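Long-range contact in endoribonuclease MazF3 (Mycobacterium tuberculosis, PDB 5UCT), which acts as the toxin of a type II toxin-antitoxin system, an endoribonuclease that cuts mRNA and 23S rRNA mainly within UUCCU sequences: residues 28-39 with 58-69. Residues are numbered along the deposited sequence; the frame is centred on the assembly and turned at random.
With SO4 (sulfate ion), chain C.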
# COMPACT_ATOMS: atom_id res chain seq x y z
N THR A 28 -6.49 -6.08 -13.29
CA THR A 28 -5.38 -5.76 -14.17
C THR A 28 -4.18 -5.19 -13.42
O THR A 28 -3.10 -5.09 -14.00
CB THR A 28 -5.81 -4.77 -15.25
OG1 THR A 28 -6.31 -3.58 -14.64
CG2 THR A 28 -6.90 -5.38 -16.12
N ASN A 29 -4.36 -4.80 -12.16
CA ASN A 29 -3.28 -4.30 -11.33
C ASN A 29 -3.16 -5.16 -10.08
O ASN A 29 -4.08 -5.92 -9.73
CB ASN A 29 -3.50 -2.83 -10.95
CG ASN A 29 -3.66 -1.93 -12.16
OD1 ASN A 29 -2.83 -1.94 -13.07
ND2 ASN A 29 -4.74 -1.16 -12.18
N VAL A 30 -2.02 -5.05 -9.40
CA VAL A 30 -1.76 -5.81 -8.18
C VAL A 30 -0.88 -4.97 -7.27
O VAL A 30 0.08 -4.34 -7.72
CB VAL A 30 -1.10 -7.17 -8.50
CG1 VAL A 30 0.12 -6.99 -9.39
CG2 VAL A 30 -0.74 -7.91 -7.22
N THR A 31 -1.24 -4.92 -5.99
CA THR A 31 -0.47 -4.19 -5.00
C THR A 31 0.58 -5.12 -4.41
O THR A 31 0.27 -6.23 -3.98
CB THR A 31 -1.37 -3.64 -3.89
OG1 THR A 31 -2.38 -2.80 -4.47
CG2 THR A 31 -0.56 -2.82 -2.90
N VAL A 32 1.84 -4.66 -4.41
CA VAL A 32 2.97 -5.48 -4.00
C VAL A 32 3.81 -4.72 -2.99
O VAL A 32 3.71 -3.50 -2.85
CB VAL A 32 3.84 -5.90 -5.21
CG1 VAL A 32 3.02 -6.69 -6.21
CG2 VAL A 32 4.46 -4.68 -5.87
N ALA A 33 4.65 -5.46 -2.27
CA ALA A 33 5.63 -4.90 -1.35
C ALA A 33 7.01 -5.36 -1.78
O ALA A 33 7.26 -6.57 -1.85
CB ALA A 33 5.35 -5.31 0.10
N PRO A 34 7.94 -4.45 -2.07
CA PRO A 34 9.25 -4.87 -2.58
C PRO A 34 10.09 -5.52 -1.50
O PRO A 34 9.90 -5.31 -0.30
CB PRO A 34 9.88 -3.56 -3.06
CG PRO A 34 9.25 -2.52 -2.19
CD PRO A 34 7.84 -2.99 -1.93
N ILE A 35 11.05 -6.33 -1.95
CA ILE A 35 11.97 -7.04 -1.07
C ILE A 35 13.38 -6.59 -1.43
O ILE A 35 13.87 -6.85 -2.53
CB ILE A 35 11.84 -8.56 -1.21
CG1 ILE A 35 10.43 -9.03 -0.87
CG2 ILE A 35 12.83 -9.27 -0.31
CD1 ILE A 35 10.30 -10.52 -0.92
N THR A 36 14.05 -5.91 -0.49
CA THR A 36 15.40 -5.42 -0.69
C THR A 36 16.33 -6.02 0.36
O THR A 36 15.93 -6.28 1.50
CB THR A 36 15.47 -3.89 -0.63
OG1 THR A 36 16.82 -3.45 -0.85
CG2 THR A 36 14.98 -3.37 0.71
N THR A 37 17.58 -6.27 -0.05
CA THR A 37 18.56 -6.83 0.87
C THR A 37 19.04 -5.81 1.89
O THR A 37 19.57 -6.20 2.94
CB THR A 37 19.76 -7.38 0.09
OG1 THR A 37 20.41 -6.31 -0.62
CG2 THR A 37 19.32 -8.44 -0.89
N THR A 38 18.85 -4.52 1.62
CA THR A 38 19.22 -3.46 2.56
C THR A 38 18.29 -3.52 3.76
O THR A 38 17.16 -3.03 3.71
CB THR A 38 19.15 -2.10 1.88
OG1 THR A 38 20.00 -2.09 0.72
CG2 THR A 38 19.61 -1.00 2.84
N VAL A 39 18.75 -4.14 4.84
CA VAL A 39 17.99 -4.21 6.09
C VAL A 39 18.27 -2.94 6.88
O VAL A 39 19.42 -2.65 7.22
CB VAL A 39 18.37 -5.46 6.90
CG1 VAL A 39 17.43 -5.63 8.08
CG2 VAL A 39 18.37 -6.69 6.02
N SER A 58 16.95 -11.13 3.28
CA SER A 58 16.31 -9.92 2.78
C SER A 58 15.13 -9.59 3.69
O SER A 58 14.86 -10.28 4.67
CB SER A 58 15.89 -10.10 1.32
OG SER A 58 15.74 -8.85 0.69
N VAL A 59 14.42 -8.50 3.35
CA VAL A 59 13.30 -8.04 4.16
C VAL A 59 12.21 -7.50 3.24
O VAL A 59 12.49 -6.96 2.17
CB VAL A 59 13.71 -6.96 5.18
CG1 VAL A 59 14.56 -7.56 6.29
CG2 VAL A 59 14.45 -5.82 4.48
N VAL A 60 10.96 -7.67 3.67
CA VAL A 60 9.82 -7.08 2.97
C VAL A 60 9.64 -5.65 3.47
O VAL A 60 9.38 -5.42 4.65
CB VAL A 60 8.54 -7.91 3.20
CG1 VAL A 60 7.33 -7.18 2.64
CG2 VAL A 60 8.68 -9.28 2.58
N SER A 61 9.77 -4.69 2.56
CA SER A 61 9.70 -3.26 2.90
C SER A 61 8.26 -2.80 2.74
O SER A 61 7.81 -2.48 1.63
CB SER A 61 10.65 -2.45 2.02
OG SER A 61 10.44 -1.06 2.19
N CYS A 62 7.52 -2.75 3.85
CA CYS A 62 6.11 -2.37 3.82
C CYS A 62 5.90 -0.86 3.74
O CYS A 62 4.75 -0.43 3.61
CB CYS A 62 5.40 -2.92 5.05
SG CYS A 62 5.07 -4.69 4.99
N ASP A 63 6.96 -0.06 3.82
CA ASP A 63 6.81 1.38 3.64
C ASP A 63 6.88 1.80 2.17
O ASP A 63 6.67 2.98 1.88
CB ASP A 63 7.89 2.12 4.43
CG ASP A 63 7.45 2.45 5.84
OD1 ASP A 63 6.31 2.92 6.00
OD2 ASP A 63 8.25 2.24 6.77
N ASN A 64 7.16 0.86 1.27
CA ASN A 64 7.33 1.16 -0.15
C ASN A 64 6.40 0.32 -1.02
O ASN A 64 6.76 -0.09 -2.12
CB ASN A 64 8.78 0.94 -0.58
CG ASN A 64 9.75 1.83 0.17
OD1 ASN A 64 10.67 1.34 0.82
ND2 ASN A 64 9.55 3.13 0.08
N THR A 65 5.19 0.06 -0.53
CA THR A 65 4.24 -0.73 -1.31
C THR A 65 3.83 0.02 -2.57
O THR A 65 3.71 1.25 -2.58
CB THR A 65 3.01 -1.07 -0.48
OG1 THR A 65 2.17 0.09 -0.40
CG2 THR A 65 3.41 -1.50 0.92
N GLN A 66 3.60 -0.73 -3.65
CA GLN A 66 3.26 -0.15 -4.94
C GLN A 66 2.18 -1.00 -5.60
O GLN A 66 2.12 -2.22 -5.40
CB GLN A 66 4.48 -0.06 -5.86
CG GLN A 66 5.65 0.75 -5.30
CD GLN A 66 5.52 2.23 -5.55
OE1 GLN A 66 4.56 2.68 -6.17
NE2 GLN A 66 6.49 3.00 -5.08
N THR A 67 1.33 -0.34 -6.39
CA THR A 67 0.36 -1.01 -7.24
C THR A 67 0.89 -0.95 -8.68
O THR A 67 0.95 0.13 -9.27
CB THR A 67 -1.02 -0.37 -7.14
OG1 THR A 67 -1.50 -0.49 -5.79
CG2 THR A 67 -1.99 -1.05 -8.08
N ILE A 68 1.26 -2.10 -9.22
CA ILE A 68 1.87 -2.18 -10.55
C ILE A 68 0.93 -2.90 -11.50
O ILE A 68 0.04 -3.64 -11.05
CB ILE A 68 3.24 -2.89 -10.48
CG1 ILE A 68 3.06 -4.38 -10.17
CG2 ILE A 68 4.13 -2.23 -9.45
CD1 ILE A 68 4.35 -5.17 -10.21
N PRO A 69 1.06 -2.71 -12.81
CA PRO A 69 0.27 -3.52 -13.74
C PRO A 69 0.68 -4.98 -13.66
O PRO A 69 1.84 -5.31 -13.39
CB PRO A 69 0.61 -2.92 -15.11
CG PRO A 69 1.16 -1.56 -14.82
CD PRO A 69 1.86 -1.69 -13.51
S SO4 C . 18.31 -0.49 -2.55
O1 SO4 C . 18.47 -1.89 -2.94
O2 SO4 C . 18.59 0.37 -3.70
O3 SO4 C . 19.25 -0.17 -1.48
O4 SO4 C . 16.95 -0.26 -2.09
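Val-30 and Ile-68 exchange backbone hydrogen bonds, as do Val-32 and Gln-66, where strand 29-36 begins its pairing along one edge with two antiparallel strands. From Pro-34 on, whose O takes the N-H of Ser-61 at 2.9 Å (169°), strand 58-61 is the partner, and Thr-36 and Val-59 bond reciprocally at greater length. Thr-36 O also accepts Ser-58 OG at 2.7 Å, the hydroxyl approaching from above the carbonyl plane, on the face that Val-59 N uses too; Ser-58 is poorly ordered, making this detail less certain. Residues 62-65 link the two strands; there Ser-61 OG, at the end of strand 58-61, donates to Asn-64 OD1, and the Pro-34 ring crosses Asn-64 at roughly a right angle, CG 3.8 Å from CB. One long strand shared by two partners is consistent with the curled, SH3-like sheet of the MazF family. Apolar contacts follow the same split: Val-30 CG1 lies alongside Ile-68 CG1, while Val-60, with CG1 anti to the backbone N (chi1 172°), turns CG1 to Ala-33 CB (3.7 Å) and CG2 to Ile-35 CG1 (3.9 Å). Thr-31 OG1 and Thr-67 OG1 stand 2.8 Å apart; the hydrogen bond of Thr-67 OG1 runs to Thr-65 O of the second subunit.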